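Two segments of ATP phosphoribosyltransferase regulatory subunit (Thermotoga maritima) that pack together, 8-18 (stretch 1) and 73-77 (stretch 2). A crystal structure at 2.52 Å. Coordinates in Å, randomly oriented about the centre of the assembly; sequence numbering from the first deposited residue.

Stretch 1 8-18: KVFSFYSKATK
Stretch 2 (73-77) VWYAD

How do the two backbones lie? Residues 8-16 are the end of a helix, phi/psi near -63/-43, running almost antiparallel (174°) to 73-77, part of a longer extended strand, with axes 9.4 Å apart at closest approach. CA of Val-9 sits 7.2 Å from CA of Ala-76, and CA of Ala-16 lies 6.7 Å from CA of Trp-74.

What is the main bump? Trp-74, pointing toward the helix with chi1 71° (p) and chi2 -90°, lays its indole among Tyr-13, Ala-16 and Thr-17, with Phe-12 beside it. Tyr-13 CB stands over one face of its six-membered ring, 4.2 Å from the centroid, a CH-pi contact. The tyrosine ring (chi1 155°, t; chi2 67°) tilts obliquely, planes at 49°, bringing CD1 within 3.3 Å of Trp-74 CZ2.

What gives the indole room? Ala-16 points toward the strand, and its small CB meets Trp-74 CB at 3.9 Å. Thr-17 (p), the first residue to leave helical phi/psi, sets CG2 3.5 Å from Trp-74 NE1, while its OG1 donates a very short hydrogen bond, 2.3 Å, to Tyr-13 O.

What fills the space beyond the indole? Phe-12 (t, chi2 77°) has its CB sideways, but its ring end comes nearer, CE2 3.9 Å from Tyr-75 O and 4.1 Å from Trp-74 CB. Tyr-75 points away; Ala-76 points toward the helix, its small CB 3.8 Å from CG1 of Val-9 (t). No hydrogen bond crosses; the contact, mainly apolar, buries 300 Å² summed over both sides, 120 Å² of it on Trp-74.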

# COMPACT_ATOMS: atom_id res chain seq x y z
N LYS B 8 -9.09 -36.75 -0.41
CA LYS B 8 -9.09 -36.55 1.04
C LYS B 8 -10.14 -35.50 1.39
O LYS B 8 -10.91 -35.65 2.36
CB LYS B 8 -7.70 -36.19 1.57
CG LYS B 8 -6.82 -37.44 1.82
CD LYS B 8 -5.33 -37.15 2.09
CE LYS B 8 -4.53 -38.47 2.18
NZ LYS B 8 -3.06 -38.40 1.93
N VAL B 9 -10.22 -34.48 0.55
CA VAL B 9 -11.27 -33.47 0.65
C VAL B 9 -12.68 -34.05 0.45
O VAL B 9 -13.56 -33.74 1.23
CB VAL B 9 -11.02 -32.30 -0.29
CG1 VAL B 9 -11.89 -31.19 0.07
CG2 VAL B 9 -9.58 -31.85 -0.14
N PHE B 10 -12.88 -34.91 -0.55
CA PHE B 10 -14.18 -35.54 -0.76
C PHE B 10 -14.57 -36.42 0.42
O PHE B 10 -15.73 -36.41 0.87
CB PHE B 10 -14.18 -36.40 -2.03
CG PHE B 10 -15.42 -37.29 -2.18
CD1 PHE B 10 -16.66 -36.74 -2.57
CD2 PHE B 10 -15.36 -38.65 -1.92
CE1 PHE B 10 -17.79 -37.55 -2.71
CE2 PHE B 10 -16.49 -39.46 -2.06
CZ PHE B 10 -17.71 -38.90 -2.45
N SER B 11 -13.60 -37.20 0.89
CA SER B 11 -13.79 -38.11 2.00
C SER B 11 -14.27 -37.37 3.25
O SER B 11 -15.25 -37.78 3.88
CB SER B 11 -12.49 -38.86 2.27
OG SER B 11 -12.60 -39.71 3.41
N PHE B 12 -13.58 -36.27 3.58
CA PHE B 12 -13.85 -35.44 4.75
C PHE B 12 -15.23 -34.81 4.65
O PHE B 12 -15.95 -34.76 5.62
CB PHE B 12 -12.79 -34.32 4.87
CG PHE B 12 -12.99 -33.43 6.06
CD1 PHE B 12 -12.63 -33.87 7.34
CD2 PHE B 12 -13.52 -32.16 5.90
CE1 PHE B 12 -12.83 -33.06 8.45
CE2 PHE B 12 -13.71 -31.31 7.01
CZ PHE B 12 -13.38 -31.77 8.28
N TYR B 13 -15.55 -34.34 3.45
CA TYR B 13 -16.87 -33.84 3.07
C TYR B 13 -17.96 -34.91 3.26
O TYR B 13 -19.08 -34.59 3.65
CB TYR B 13 -16.82 -33.36 1.61
CG TYR B 13 -18.16 -33.38 0.89
CD1 TYR B 13 -19.20 -32.51 1.28
CD2 TYR B 13 -18.41 -34.27 -0.16
CE1 TYR B 13 -20.44 -32.53 0.66
CE2 TYR B 13 -19.66 -34.29 -0.79
CZ TYR B 13 -20.66 -33.41 -0.38
OH TYR B 13 -21.90 -33.40 -1.00
N SER B 14 -17.65 -36.18 2.98
CA SER B 14 -18.61 -37.26 3.25
C SER B 14 -18.79 -37.50 4.73
O SER B 14 -19.90 -37.65 5.19
CB SER B 14 -18.24 -38.57 2.53
OG SER B 14 -17.90 -38.28 1.19
N LYS B 15 -17.69 -37.53 5.47
CA LYS B 15 -17.79 -37.68 6.91
C LYS B 15 -18.63 -36.58 7.52
O LYS B 15 -19.50 -36.87 8.34
CB LYS B 15 -16.41 -37.72 7.56
CG LYS B 15 -15.60 -38.91 7.14
CD LYS B 15 -14.15 -38.78 7.62
CE LYS B 15 -13.21 -39.67 6.82
NZ LYS B 15 -13.79 -41.00 6.54
N ALA B 16 -18.40 -35.34 7.07
CA ALA B 16 -19.09 -34.17 7.62
C ALA B 16 -20.57 -34.05 7.24
O ALA B 16 -21.42 -33.84 8.11
CB ALA B 16 -18.35 -32.91 7.29
N THR B 17 -20.87 -34.17 5.94
CA THR B 17 -22.24 -34.02 5.46
C THR B 17 -22.92 -35.36 5.66
O THR B 17 -23.27 -36.03 4.69
CB THR B 17 -22.33 -33.56 3.93
OG1 THR B 17 -21.29 -34.17 3.15
CG2 THR B 17 -22.08 -32.00 3.71
N LYS B 18 -23.08 -35.73 6.92
CA LYS B 18 -23.62 -37.03 7.36
C LYS B 18 -23.88 -36.87 8.84
O LYS B 18 -24.78 -37.49 9.42
CB LYS B 18 -22.61 -38.17 7.16
CG LYS B 18 -23.10 -39.26 6.25
CD LYS B 18 -21.98 -40.25 5.91
CE LYS B 18 -21.77 -40.34 4.38
NZ LYS B 18 -21.35 -41.71 3.96
N VAL B 73 -20.90 -26.04 10.27
CA VAL B 73 -20.22 -26.03 8.96
C VAL B 73 -18.94 -26.84 8.90
O VAL B 73 -18.30 -27.09 9.92
CB VAL B 73 -19.86 -24.59 8.49
CG1 VAL B 73 -21.13 -23.78 8.27
CG2 VAL B 73 -18.87 -23.91 9.46
N TRP B 74 -18.59 -27.26 7.69
CA TRP B 74 -17.25 -27.77 7.38
C TRP B 74 -16.65 -26.88 6.33
O TRP B 74 -17.37 -26.30 5.51
CB TRP B 74 -17.28 -29.23 6.91
CG TRP B 74 -17.85 -29.42 5.58
CD1 TRP B 74 -19.16 -29.65 5.28
CD2 TRP B 74 -17.16 -29.40 4.34
NE1 TRP B 74 -19.33 -29.78 3.92
CE2 TRP B 74 -18.12 -29.62 3.31
CE3 TRP B 74 -15.83 -29.21 3.97
CZ2 TRP B 74 -17.78 -29.65 1.95
CZ3 TRP B 74 -15.50 -29.22 2.62
CH2 TRP B 74 -16.46 -29.43 1.62
N TYR B 75 -15.33 -26.76 6.35
CA TYR B 75 -14.61 -26.00 5.35
C TYR B 75 -13.40 -26.77 4.82
O TYR B 75 -13.05 -27.84 5.36
CB TYR B 75 -14.21 -24.63 5.90
CG TYR B 75 -13.41 -24.71 7.17
CD1 TYR B 75 -12.04 -24.94 7.14
CD2 TYR B 75 -14.03 -24.59 8.42
CE1 TYR B 75 -11.30 -25.04 8.30
CE2 TYR B 75 -13.29 -24.68 9.60
CZ TYR B 75 -11.92 -24.90 9.52
OH TYR B 75 -11.15 -24.99 10.66
N ALA B 76 -12.79 -26.20 3.76
CA ALA B 76 -11.63 -26.72 3.04
C ALA B 76 -11.01 -25.61 2.19
O ALA B 76 -11.39 -25.39 1.01
CB ALA B 76 -12.01 -27.94 2.12
N ASP B 77 -10.05 -24.91 2.78
CA ASP B 77 -9.35 -23.83 2.11
C ASP B 77 -8.01 -23.47 2.78
O ASP B 77 -7.59 -24.05 3.80
CB ASP B 77 -10.26 -22.61 2.07
CG ASP B 77 -10.15 -21.82 0.75
OD1 ASP B 77 -11.17 -21.21 0.38
OD2 ASP B 77 -9.13 -21.74 0.01